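Cytochrome c552 (Thermochromatium tepidum, PDB 5ZE8) binds five c-type hemes and probably carries electrons at low potential in a thermophilic purple sulfur photosynthetic bacterium. Local coordinates at residues Ala316-Leu321 / Leu406-Leu411; Phe352-Ala357 / Gly373-Leu378; Asp154-Leu159 / Thr211-Pro216. All blocks are in the same frame, centred on the assembly; numbering follows the deposited sequence.

Interactions 1 and 2 are neighbours, their centres about 10 Å apart, and both reach one antiparallel sheet in which strands 320-328 and 351-357 lie side by side; a probable hydrogen bond, 2.9 Å from Phe352 N to Leu321 O, connects them. Interaction 1 also holds heme propionates, whereas the Arg377 side chain of interaction 2 stays about 8 Å from a heme. Interaction 3 lies on the other side of the chain's centre, its centre about 37 Å from that of interaction 1, and packs against a different heme: the heme c of chain B, where interaction 1 meets that of chain C.

Interaction 1: Ala316-Leu321 / Leu406-Leu411. With HEC (heme c), chain C.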
loop_
_atom_site.group_PDB
_atom_site.type_symbol
_atom_site.label_atom_id
_atom_site.label_comp_id
_atom_site.label_asym_id
_atom_site.label_seq_id
_atom_site.Cartn_x
_atom_site.Cartn_y
_atom_site.Cartn_z
ATOM N N ALA A 316 1.316 1.837 5.715
ATOM C CA ALA A 316 0.600 2.370 6.860
ATOM C C ALA A 316 1.129 1.815 8.150
ATOM O O ALA A 316 1.549 0.658 8.258
ATOM C CB ALA A 316 -0.886 2.066 6.719
ATOM N N PRO A 317 1.176 2.689 9.175
ATOM C CA PRO A 317 1.904 2.326 10.372
ATOM C C PRO A 317 1.230 1.242 11.184
ATOM O O PRO A 317 1.894 0.595 11.995
ATOM C CB PRO A 317 1.966 3.657 11.137
ATOM C CG PRO A 317 0.786 4.405 10.658
ATOM C CD PRO A 317 0.846 4.125 9.169
ATOM N N PHE A 318 -0.050 0.984 10.850
ATOM C CA PHE A 318 -0.797 0.022 11.641
ATOM C C PHE A 318 -0.778 -1.406 11.066
ATOM O O PHE A 318 -1.370 -2.282 11.672
ATOM C CB PHE A 318 -2.197 0.368 11.913
ATOM C CG PHE A 318 -2.706 1.418 11.067
ATOM C CD1 PHE A 318 -3.063 1.128 9.744
ATOM C CD2 PHE A 318 -2.769 2.696 11.550
ATOM C CE1 PHE A 318 -3.531 2.163 8.927
ATOM C CE2 PHE A 318 -3.204 3.760 10.717
ATOM C CZ PHE A 318 -3.568 3.485 9.401
ATOM N N ARG A 319 -0.141 -1.588 9.906
ATOM C CA ARG A 319 0.008 -2.899 9.419
ATOM C C ARG A 319 0.864 -3.732 10.400
ATOM O O ARG A 319 1.869 -3.277 10.958
ATOM C CB ARG A 319 0.728 -2.912 8.075
ATOM C CG ARG A 319 0.138 -2.131 6.956
ATOM C CD ARG A 319 -1.301 -2.510 6.712
ATOM N NE ARG A 319 -1.777 -1.998 5.431
ATOM C CZ ARG A 319 -2.868 -1.281 5.220
ATOM N NH1 ARG A 319 -3.165 -0.917 3.983
ATOM N NH2 ARG A 319 -3.636 -0.874 6.262
ATOM N N ASN A 320 0.462 -4.982 10.532
ATOM C CA ASN A 320 1.187 -5.889 11.402
ATOM C C ASN A 320 1.023 -7.337 11.072
ATOM O O ASN A 320 0.002 -7.737 10.553
ATOM C CB ASN A 320 0.807 -5.610 12.852
ATOM C CG ASN A 320 -0.629 -5.949 13.155
ATOM O OD1 ASN A 320 -0.911 -7.078 13.545
ATOM N ND2 ASN A 320 -1.557 -4.989 12.917
ATOM N N LEU A 321 2.015 -8.144 11.384
ATOM C CA LEU A 321 1.898 -9.609 11.303
ATOM C C LEU A 321 2.100 -10.224 12.647
ATOM O O LEU A 321 2.722 -9.628 13.572
ATOM C CB LEU A 321 2.998 -10.200 10.445
ATOM C CG LEU A 321 3.626 -9.415 9.314
ATOM C CD1 LEU A 321 4.826 -10.117 8.683
ATOM C CD2 LEU A 321 2.559 -9.110 8.297
ATOM N N LEU A 406 -4.456 -5.599 8.473
ATOM C CA LEU A 406 -4.504 -4.193 8.052
ATOM C C LEU A 406 -4.372 -3.169 9.175
ATOM O O LEU A 406 -3.870 -2.080 8.954
ATOM C CB LEU A 406 -5.805 -3.927 7.298
ATOM C CG LEU A 406 -5.890 -4.615 5.919
ATOM C CD1 LEU A 406 -7.335 -4.405 5.388
ATOM C CD2 LEU A 406 -4.938 -4.074 4.879
ATOM N N LEU A 407 -4.832 -3.536 10.380
ATOM C CA LEU A 407 -4.878 -2.631 11.522
ATOM C C LEU A 407 -4.373 -3.255 12.786
ATOM O O LEU A 407 -4.481 -4.440 12.964
ATOM C CB LEU A 407 -6.318 -2.181 11.758
ATOM C CG LEU A 407 -7.017 -1.413 10.640
ATOM C CD1 LEU A 407 -8.521 -1.267 10.960
ATOM C CD2 LEU A 407 -6.340 -0.076 10.504
ATOM N N TRP A 408 -3.835 -2.454 13.682
ATOM C CA TRP A 408 -3.456 -2.916 14.996
ATOM C C TRP A 408 -4.625 -3.507 15.743
ATOM O O TRP A 408 -5.738 -3.067 15.578
ATOM C CB TRP A 408 -2.979 -1.727 15.857
ATOM C CG TRP A 408 -1.646 -1.088 15.487
ATOM C CD1 TRP A 408 -0.548 -1.704 15.025
ATOM C CD2 TRP A 408 -1.330 0.313 15.548
ATOM N NE1 TRP A 408 0.478 -0.798 14.779
ATOM C CE2 TRP A 408 0.031 0.449 15.137
ATOM C CE3 TRP A 408 -2.069 1.460 15.930
ATOM C CZ2 TRP A 408 0.662 1.651 15.033
ATOM C CZ3 TRP A 408 -1.422 2.669 15.823
ATOM C CH2 TRP A 408 -0.085 2.754 15.330
ATOM N N PRO A 409 -4.325 -4.420 16.685
ATOM C CA PRO A 409 -5.428 -5.075 17.432
ATOM C C PRO A 409 -6.261 -4.086 18.246
ATOM O O PRO A 409 -7.460 -4.242 18.281
ATOM C CB PRO A 409 -4.699 -6.097 18.283
ATOM C CG PRO A 409 -3.287 -5.724 18.302
ATOM C CD PRO A 409 -3.016 -4.991 16.999
ATOM N N SER A 410 -5.629 -3.061 18.814
ATOM C CA SER A 410 -6.300 -1.966 19.511
ATOM C C SER A 410 -7.369 -1.346 18.622
ATOM O O SER A 410 -8.482 -1.061 19.064
ATOM C CB SER A 410 -5.349 -0.876 20.022
ATOM O OG SER A 410 -4.595 -0.207 18.978
ATOM N N LEU A 411 -7.037 -1.150 17.367
ATOM C CA LEU A 411 -7.987 -0.517 16.463
ATOM C C LEU A 411 -9.104 -1.442 16.026
ATOM O O LEU A 411 -10.287 -1.012 15.876
ATOM C CB LEU A 411 -7.261 0.012 15.201
ATOM C CG LEU A 411 -6.278 1.156 15.433
ATOM C CD1 LEU A 411 -5.451 1.381 14.202
ATOM C CD2 LEU A 411 -6.956 2.457 15.828
HETATM FE FE HEC C . -3.199 7.666 3.794
HETATM C CHA HEC C . -3.369 4.231 3.555
HETATM C CHB HEC C . -5.552 7.573 6.242
HETATM C CHC HEC C . -2.826 10.955 4.291
HETATM C CHD HEC C . -0.846 7.769 1.365
HETATM N NA HEC C . -4.230 6.283 4.742
HETATM C C1A HEC C . -4.181 4.876 4.486
HETATM C C2A HEC C . -4.938 4.152 5.471
HETATM C C3A HEC C . -5.525 5.067 6.240
HETATM C C4A HEC C . -5.079 6.352 5.802
HETATM C CMA HEC C . -6.419 4.843 7.418
HETATM C CAA HEC C . -5.179 2.690 5.504
HETATM C CBA HEC C . -6.298 2.377 4.473
HETATM C CGA HEC C . -6.692 0.947 4.283
HETATM O O1A HEC C . -7.675 0.579 3.537
HETATM O O2A HEC C . -6.060 -0.001 4.852
HETATM N NB HEC C . -4.129 9.015 5.009
HETATM C C1B HEC C . -5.095 8.801 5.875
HETATM C C2B HEC C . -5.542 10.055 6.395
HETATM C C3B HEC C . -4.765 11.064 5.934
HETATM C C4B HEC C . -3.813 10.353 5.032
HETATM C CMB HEC C . -6.661 10.167 7.377
HETATM C CAB HEC C . -4.747 12.506 6.205
HETATM C CBB HEC C . -4.853 12.899 7.561
HETATM N NC HEC C . -2.051 9.075 3.005
HETATM C C1C HEC C . -1.955 10.439 3.368
HETATM C C2C HEC C . -0.971 11.129 2.610
HETATM C C3C HEC C . -0.444 10.224 1.718
HETATM C C4C HEC C . -1.144 8.966 1.984
HETATM C CMC HEC C . -0.666 12.579 2.710
HETATM C CAC HEC C . 0.602 10.425 0.698
HETATM C CBC HEC C . 1.823 10.969 1.184
HETATM N ND HEC C . -2.359 6.318 2.662
HETATM C C1D HEC C . -1.437 6.507 1.683
HETATM C C2D HEC C . -1.013 5.270 1.080
HETATM C C3D HEC C . -1.651 4.293 1.721
HETATM C C4D HEC C . -2.502 4.950 2.720
HETATM C CMD HEC C . 0.017 5.148 0.009
HETATM C CAD HEC C . -1.567 2.786 1.442
HETATM C CBD HEC C . -0.544 2.277 2.400
HETATM C CGD HEC C . -0.354 0.759 2.348
HETATM O O1D HEC C . -0.808 0.073 1.474
HETATM O O2D HEC C . 0.261 0.180 3.308
HETATM O O HOH W 1 2.618 -1.742 12.888
#
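Phe318 and Trp408 meet as a T-shaped pair: the edge of the phenylalanine ring points at the six-membered ring of the indole, planes at 90° and centroids 5.8 Å apart. Beside it, Phe318 CA stands over the five-membered ring, 3.6 Å from its centroid, in a CH-pi contact, so the broad indole serves both backbone and ring. This is the tight part. Leu407 CD2 comes alongside the phenylalanine to 3.6 Å from Phe318 CD1, Leu411 crosses it at about a right angle, and methyl CMA of the heme c of chain C touches CZ; a purely apolar ring suits such company.

Here a type I beta turn, Ala316 to Arg319, leads into strand 320-328 and packs against the segment that enters helix 409-414, with Trp408 as N-cap residue. Arg319 bends at chi2 (-54°), which brings its guanidinium back to Leu406. NH2 donates to Leu406 O (3.0 Å) and, with NH1, to propionate O2A of the same heme c, while NE serves a propionate of a second heme. The guanidinium is sandwiched between Leu406 CD2 over its centre, 3.5 Å from CZ, and Ala316 CB near the rim of the opposite face, which limits its tilting. Asn320 ND2 donates to Phe318 O, which lies in its amide plane, and makes a second, weak bond to Leu407 O.

The looser side is wetter: Pro317 and Trp408 are partly exposed, and a water bridges Pro317 O and Arg319 O, 2.6 Å from each, and Trp408 NE1, at 3.0 Å.

Interaction 2: Phe352-Ala357 / Gly373-Leu378; sequences FAYGLA and GDDTRL
Thr376 places OG1 between its own backbone N and carbonyl carbon (chi1 58°), where it meets Ala353 N, and Tyr354, with CG anti to the backbone N (chi1 180°), lays its ring beside Asp375. Both contacts belong to an antiparallel beta ladder between strands 351-357 and 371-375, in which Tyr354 and Asp375 form a non-hydrogen-bonded pair.

The ladder ends at Thr376. Its N still donates to Ala353 O at 2.8 Å, but the return bond from Ala353 N goes to the hydroxyl OG1, 3.0 Å away, instead of to a backbone carbonyl. The same hydroxyl bonds to Tyr351 O. A threonine fits because its short side chain can mimic a strand acceptor where the chain leaves the sheet.

Tyr354 brings ring atom CD1 to 4.1 Å from Asp375 CB, which lies at the ring edge, while its hydroxyl bonds to Pro239 O. Arg377 runs back over the partner strand: CG rests 3.6 Å from Ala353 C, and a bend at chi3 turns the guanidinium to Asp375. The grip is side-on, NE to OD1 and NH2 to OD2, both oxygens met on their syn sides. Arg377 N also reaches OD1, from the opposite face of the carboxylate, closing an Asx turn. NH1 makes a salt bridge with Glu246, so two carboxylates probably share this charge.

At the other end, Gly373 N donates to Gly355 O at 2.7 Å from 40° above the carbonyl plane; a beta carbon on Gly373 would collide with that oxygen.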
loop_
_atom_site.group_PDB
_atom_site.type_symbol
_atom_site.label_atom_id
_atom_site.label_comp_id
_atom_site.label_asym_id
_atom_site.label_seq_id
_atom_site.Cartn_x
_atom_site.Cartn_y
_atom_site.Cartn_z
ATOM N N PHE A 352 5.204 -8.536 14.549
ATOM C CA PHE A 352 6.015 -7.845 13.575
ATOM C C PHE A 352 5.255 -6.574 13.224
ATOM O O PHE A 352 4.236 -6.552 12.493
ATOM C CB PHE A 352 6.126 -8.717 12.318
ATOM C CG PHE A 352 6.764 -10.061 12.557
ATOM C CD1 PHE A 352 6.008 -11.112 13.002
ATOM C CD2 PHE A 352 8.105 -10.236 12.385
ATOM C CE1 PHE A 352 6.567 -12.368 13.230
ATOM C CE2 PHE A 352 8.691 -11.504 12.618
ATOM C CZ PHE A 352 7.920 -12.522 13.030
ATOM N N ALA A 353 5.709 -5.494 13.796
ATOM C CA ALA A 353 4.922 -4.222 13.813
ATOM C C ALA A 353 5.830 -3.023 14.110
ATOM O O ALA A 353 6.945 -3.168 14.612
ATOM C CB ALA A 353 3.827 -4.254 14.839
ATOM N N TYR A 354 5.311 -1.866 13.797
ATOM C CA TYR A 354 5.918 -0.557 14.080
ATOM C C TYR A 354 5.079 0.133 15.132
ATOM O O TYR A 354 3.851 0.035 15.129
ATOM C CB TYR A 354 5.926 0.245 12.794
ATOM C CG TYR A 354 6.520 1.648 12.913
ATOM C CD1 TYR A 354 7.796 1.850 13.397
ATOM C CD2 TYR A 354 5.792 2.774 12.472
ATOM C CE1 TYR A 354 8.315 3.159 13.486
ATOM C CE2 TYR A 354 6.295 4.042 12.561
ATOM C CZ TYR A 354 7.533 4.236 13.056
ATOM O OH TYR A 354 8.045 5.530 13.141
ATOM N N GLY A 355 5.703 0.813 16.074
ATOM C CA GLY A 355 4.938 1.664 16.995
ATOM C C GLY A 355 5.619 3.036 17.006
ATOM O O GLY A 355 6.807 3.195 16.520
ATOM N N LEU A 356 4.856 3.999 17.541
ATOM C CA LEU A 356 5.408 5.325 17.822
ATOM C C LEU A 356 5.371 5.570 19.324
ATOM O O LEU A 356 4.635 4.886 20.090
ATOM C CB LEU A 356 4.626 6.385 17.093
ATOM C CG LEU A 356 4.462 6.071 15.590
ATOM C CD1 LEU A 356 3.071 5.604 15.283
ATOM C CD2 LEU A 356 4.759 7.298 14.810
ATOM N N ALA A 357 6.163 6.546 19.729
ATOM C CA ALA A 357 6.406 6.738 21.141
ATOM C C ALA A 357 6.453 8.188 21.502
ATOM O O ALA A 357 6.553 9.050 20.634
ATOM C CB ALA A 357 7.719 6.068 21.494
ATOM N N GLY A 373 8.815 4.386 17.832
ATOM C CA GLY A 373 8.863 3.254 18.770
ATOM C C GLY A 373 9.688 2.120 18.191
ATOM O O GLY A 373 10.396 2.290 17.186
ATOM N N ASP A 374 9.594 0.965 18.798
ATOM C CA ASP A 374 10.343 -0.169 18.267
ATOM C C ASP A 374 9.686 -0.627 16.953
ATOM O O ASP A 374 8.472 -0.475 16.768
ATOM C CB ASP A 374 10.393 -1.386 19.189
ATOM C CG ASP A 374 10.699 -1.039 20.608
ATOM O OD1 ASP A 374 11.417 -0.007 20.831
ATOM O OD2 ASP A 374 10.121 -1.753 21.471
ATOM N N ASP A 375 10.532 -1.185 16.107
ATOM C CA ASP A 375 10.125 -1.701 14.799
ATOM C C ASP A 375 10.590 -3.081 14.679
ATOM O O ASP A 375 11.811 -3.361 14.466
ATOM C CB ASP A 375 10.773 -0.893 13.667
ATOM C CG ASP A 375 10.290 -1.257 12.301
ATOM O OD1 ASP A 375 9.484 -2.164 12.174
ATOM O OD2 ASP A 375 10.784 -0.657 11.300
ATOM N N THR A 376 9.634 -4.001 14.752
ATOM C CA THR A 376 9.946 -5.420 14.663
ATOM C C THR A 376 9.510 -6.030 13.346
ATOM O O THR A 376 9.534 -7.255 13.162
ATOM C CB THR A 376 9.263 -6.200 15.768
ATOM O OG1 THR A 376 7.879 -6.041 15.739
ATOM C CG2 THR A 376 9.740 -5.712 17.137
ATOM N N ARG A 377 9.094 -5.143 12.402
ATOM C CA ARG A 377 8.721 -5.648 11.082
ATOM C C ARG A 377 9.936 -6.338 10.420
ATOM O O ARG A 377 11.082 -6.125 10.790
ATOM C CB ARG A 377 8.184 -4.504 10.214
ATOM C CG ARG A 377 6.954 -3.762 10.788
ATOM C CD ARG A 377 6.621 -2.503 10.043
ATOM N NE ARG A 377 7.764 -1.647 9.930
ATOM C CZ ARG A 377 8.108 -0.864 8.892
ATOM N NH1 ARG A 377 7.360 -0.739 7.795
ATOM N NH2 ARG A 377 9.222 -0.195 8.942
ATOM N N LEU A 378 9.668 -7.196 9.438
ATOM C CA LEU A 378 10.752 -7.736 8.705
ATOM C C LEU A 378 11.367 -6.632 7.888
ATOM O O LEU A 378 10.645 -5.953 7.122
ATOM C CB LEU A 378 10.300 -8.860 7.779
ATOM C CG LEU A 378 9.585 -10.073 8.413
ATOM C CD1 LEU A 378 8.869 -10.923 7.364
ATOM C CD2 LEU A 378 10.619 -10.867 9.177
#

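Interaction 3: Asp154-Leu159 / Thr211-Pro216. With HEC (heme c), chain B.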
loop_
_atom_site.group_PDB
_atom_site.type_symbol
_atom_site.label_atom_id
_atom_site.label_comp_id
_atom_site.label_asym_id
_atom_site.label_seq_id
_atom_site.Cartn_x
_atom_site.Cartn_y
_atom_site.Cartn_z
ATOM N N ASP A 154 5.739 18.257 -10.784
ATOM C CA ASP A 154 5.214 19.151 -11.788
ATOM C C ASP A 154 4.170 18.316 -12.528
ATOM O O ASP A 154 4.443 17.145 -12.898
ATOM C CB ASP A 154 6.251 19.559 -12.821
ATOM C CG ASP A 154 7.402 20.373 -12.258
ATOM O OD1 ASP A 154 7.260 20.972 -11.177
ATOM O OD2 ASP A 154 8.429 20.452 -13.006
ATOM N N LEU A 155 3.024 18.948 -12.746
ATOM C CA LEU A 155 1.916 18.274 -13.438
ATOM C C LEU A 155 1.828 18.726 -14.888
ATOM O O LEU A 155 2.235 19.864 -15.185
ATOM C CB LEU A 155 0.616 18.557 -12.702
ATOM C CG LEU A 155 0.661 18.240 -11.215
ATOM C CD1 LEU A 155 -0.630 18.687 -10.564
ATOM C CD2 LEU A 155 0.952 16.777 -10.862
ATOM N N SER A 156 1.207 17.924 -15.758
ATOM C CA SER A 156 1.108 18.254 -17.174
ATOM C C SER A 156 -0.390 18.382 -17.509
ATOM O O SER A 156 -1.260 17.761 -16.817
ATOM C CB SER A 156 1.700 17.150 -18.013
ATOM O OG SER A 156 1.647 17.540 -19.399
ATOM N N ASP A 157 -0.710 19.193 -18.501
ATOM C CA ASP A 157 -1.994 19.112 -19.124
ATOM C C ASP A 157 -2.107 18.073 -20.254
ATOM O O ASP A 157 -3.161 17.991 -20.907
ATOM C CB ASP A 157 -2.386 20.515 -19.587
ATOM C CG ASP A 157 -1.517 20.999 -20.732
ATOM O OD1 ASP A 157 -0.532 20.310 -21.063
ATOM O OD2 ASP A 157 -1.819 22.079 -21.309
ATOM N N ARG A 158 -1.067 17.237 -20.432
ATOM C CA ARG A 158 -1.005 16.190 -21.441
ATOM C C ARG A 158 -0.779 14.891 -20.663
ATOM O O ARG A 158 -0.146 14.854 -19.605
ATOM C CB ARG A 158 0.156 16.344 -22.422
ATOM C CG ARG A 158 -0.026 17.604 -23.252
ATOM C CD ARG A 158 1.200 18.031 -23.987
ATOM N NE ARG A 158 0.809 18.917 -25.091
ATOM C CZ ARG A 158 1.616 19.299 -26.083
ATOM N NH1 ARG A 158 2.901 18.968 -26.085
ATOM N NH2 ARG A 158 1.125 20.041 -27.078
ATOM N N LEU A 159 -1.328 13.842 -21.188
ATOM C CA LEU A 159 -1.072 12.525 -20.707
ATOM C C LEU A 159 0.366 12.169 -20.935
ATOM O O LEU A 159 1.025 12.587 -21.912
ATOM C CB LEU A 159 -1.946 11.524 -21.462
ATOM C CG LEU A 159 -3.443 11.573 -21.255
ATOM C CD1 LEU A 159 -4.177 10.514 -22.040
ATOM C CD2 LEU A 159 -3.762 11.373 -19.814
ATOM N N THR A 211 -4.111 14.428 -25.759
ATOM C CA THR A 211 -2.805 14.635 -26.203
ATOM C C THR A 211 -1.843 14.066 -25.200
ATOM O O THR A 211 -2.110 14.151 -23.985
ATOM C CB THR A 211 -2.622 16.140 -26.315
ATOM O OG1 THR A 211 -3.588 16.584 -27.307
ATOM C CG2 THR A 211 -1.232 16.561 -26.754
ATOM N N MET A 212 -0.762 13.526 -25.747
ATOM C CA MET A 212 0.135 12.611 -25.003
ATOM C C MET A 212 1.590 12.936 -25.284
ATOM O O MET A 212 1.896 13.399 -26.374
ATOM C CB MET A 212 -0.115 11.220 -25.436
ATOM C CG MET A 212 0.626 10.135 -24.658
ATOM S SD MET A 212 0.149 8.462 -25.151
ATOM C CE MET A 212 -1.276 8.320 -24.102
ATOM N N GLU A 213 2.469 12.700 -24.314
ATOM C CA GLU A 213 3.911 12.910 -24.443
ATOM C C GLU A 213 4.617 11.716 -23.921
ATOM O O GLU A 213 4.171 11.085 -22.929
ATOM C CB GLU A 213 4.319 14.053 -23.520
ATOM C CG GLU A 213 3.751 15.345 -23.972
ATOM C CD GLU A 213 4.262 16.489 -23.139
ATOM O OE1 GLU A 213 4.379 16.493 -21.873
ATOM O OE2 GLU A 213 4.557 17.496 -23.811
ATOM N N ALA A 214 5.740 11.340 -24.502
ATOM C CA ALA A 214 6.532 10.257 -24.034
ATOM C C ALA A 214 7.316 10.756 -22.817
ATOM O O ALA A 214 7.794 11.906 -22.775
ATOM C CB ALA A 214 7.535 9.777 -25.114
ATOM N N ASN A 215 7.396 9.911 -21.789
ATOM C CA ASN A 215 8.040 10.253 -20.534
ATOM C C ASN A 215 8.532 8.958 -19.835
ATOM O O ASN A 215 8.034 8.579 -18.768
ATOM C CB ASN A 215 7.138 11.133 -19.717
ATOM C CG ASN A 215 7.792 11.792 -18.531
ATOM O OD1 ASN A 215 8.934 11.504 -18.189
ATOM N ND2 ASN A 215 7.039 12.670 -17.858
ATOM N N PRO A 216 9.519 8.296 -20.406
ATOM C CA PRO A 216 9.981 7.026 -19.858
ATOM C C PRO A 216 10.500 7.127 -18.455
ATOM O O PRO A 216 10.300 6.160 -17.715
ATOM C CB PRO A 216 11.083 6.547 -20.851
ATOM C CG PRO A 216 11.421 7.715 -21.644
ATOM C CD PRO A 216 10.212 8.619 -21.681
HETATM FE FE HEC B . -5.183 5.483 -24.742
HETATM C CHA HEC B . -2.262 3.949 -25.696
HETATM C CHB HEC B . -3.797 6.299 -21.723
HETATM C CHC HEC B . -8.128 6.938 -23.732
HETATM C CHD HEC B . -6.676 4.588 -27.676
HETATM N NA HEC B . -3.380 5.249 -23.898
HETATM C C1A HEC B . -2.302 4.592 -24.477
HETATM C C2A HEC B . -1.178 4.625 -23.601
HETATM C C3A HEC B . -1.605 5.259 -22.452
HETATM C C4A HEC B . -2.962 5.680 -22.638
HETATM C CMA HEC B . -0.774 5.576 -21.216
HETATM C CAA HEC B . 0.149 3.960 -23.841
HETATM C CBA HEC B . 1.062 4.647 -24.865
HETATM C CGA HEC B . 2.399 3.937 -24.707
HETATM O O1A HEC B . 2.584 2.852 -25.266
HETATM O O2A HEC B . 3.374 4.473 -24.142
HETATM N NB HEC B . -5.823 6.451 -23.043
HETATM C C1B HEC B . -5.085 6.653 -21.916
HETATM C C2B HEC B . -5.895 7.296 -20.962
HETATM C C3B HEC B . -7.141 7.480 -21.451
HETATM C C4B HEC B . -7.042 6.942 -22.834
HETATM C CMB HEC B . -5.323 7.608 -19.548
HETATM C CAB HEC B . -8.272 8.282 -20.875
HETATM C CBB HEC B . -7.999 9.613 -20.399
HETATM N NC HEC B . -7.042 5.724 -25.587
HETATM C C1C HEC B . -8.107 6.375 -24.978
HETATM C C2C HEC B . -9.265 6.235 -25.799
HETATM C C3C HEC B . -8.895 5.508 -26.928
HETATM C C4C HEC B . -7.503 5.234 -26.798
HETATM C CMC HEC B . -10.644 6.682 -25.347
HETATM C CAC HEC B . -9.716 5.045 -28.107
HETATM C CBC HEC B . -10.667 5.859 -28.674
HETATM N ND HEC B . -4.598 4.495 -26.291
HETATM C C1D HEC B . -5.366 4.236 -27.416
HETATM C C2D HEC B . -4.602 3.451 -28.361
HETATM C C3D HEC B . -3.383 3.271 -27.839
HETATM C C4D HEC B . -3.396 3.951 -26.509
HETATM C CMD HEC B . -5.078 2.926 -29.719
HETATM C CAD HEC B . -2.256 2.451 -28.416
HETATM C CBD HEC B . -2.246 1.020 -27.879
HETATM C CGD HEC B . -3.499 0.238 -27.625
HETATM O O1D HEC B . -4.125 -0.251 -28.618
HETATM O O2D HEC B . -3.871 0.067 -26.421
HETATM O O HOH W 2 3.699 18.952 -20.404
#
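Leu159 and Met212 pair as a parallel beta bridge, with Leu159 N donating to Thr211 O at 2.9 Å and Leu159 O accepting from Glu213 N at 2.8 Å, so that one residue is held through both its backbone polar atoms.

On the outer side, Arg158 extends across Glu213 at about a right angle. Its NH1 makes a salt bridge of 3.2 Å to Glu213 OE2; the oxygen lies in the guanidinium plane, but the nitrogen comes from above the carboxylate plane, and the two planes are 83° apart. A long arginine suits this solvent-exposed position: its CD packs against the carboxylate, and the methyl CG2 of Thr211 sits 3.5 Å from NE. The other carboxylate oxygen, OE1, takes a hydrogen bond from Gln160 NE2 and one from a water that also bonds to Ser156 OG. Ser156 OG accepts from Arg158 N in an ST turn just before the strand begins at Leu159. With an alanine in place of Glu213, the Arg158 guanidinium would probably lose its carboxylate mate and be set free to turn, and Gln160 and the water would each lose an acceptor.

The opposite side is apolar. Met212, with CG anti to the backbone N (chi1 -174°), bends at chi3 so that CE comes 3.5 Å from C4A of the heme c of chain B. Leu159 CD1 lies 3.8 Å from C2B on the same face of the porphyrin. The flexible thioether and branched leucine form part of one wall of a heme c pocket, carried by a two-stranded parallel sheet of strands 159-161 and 212-214.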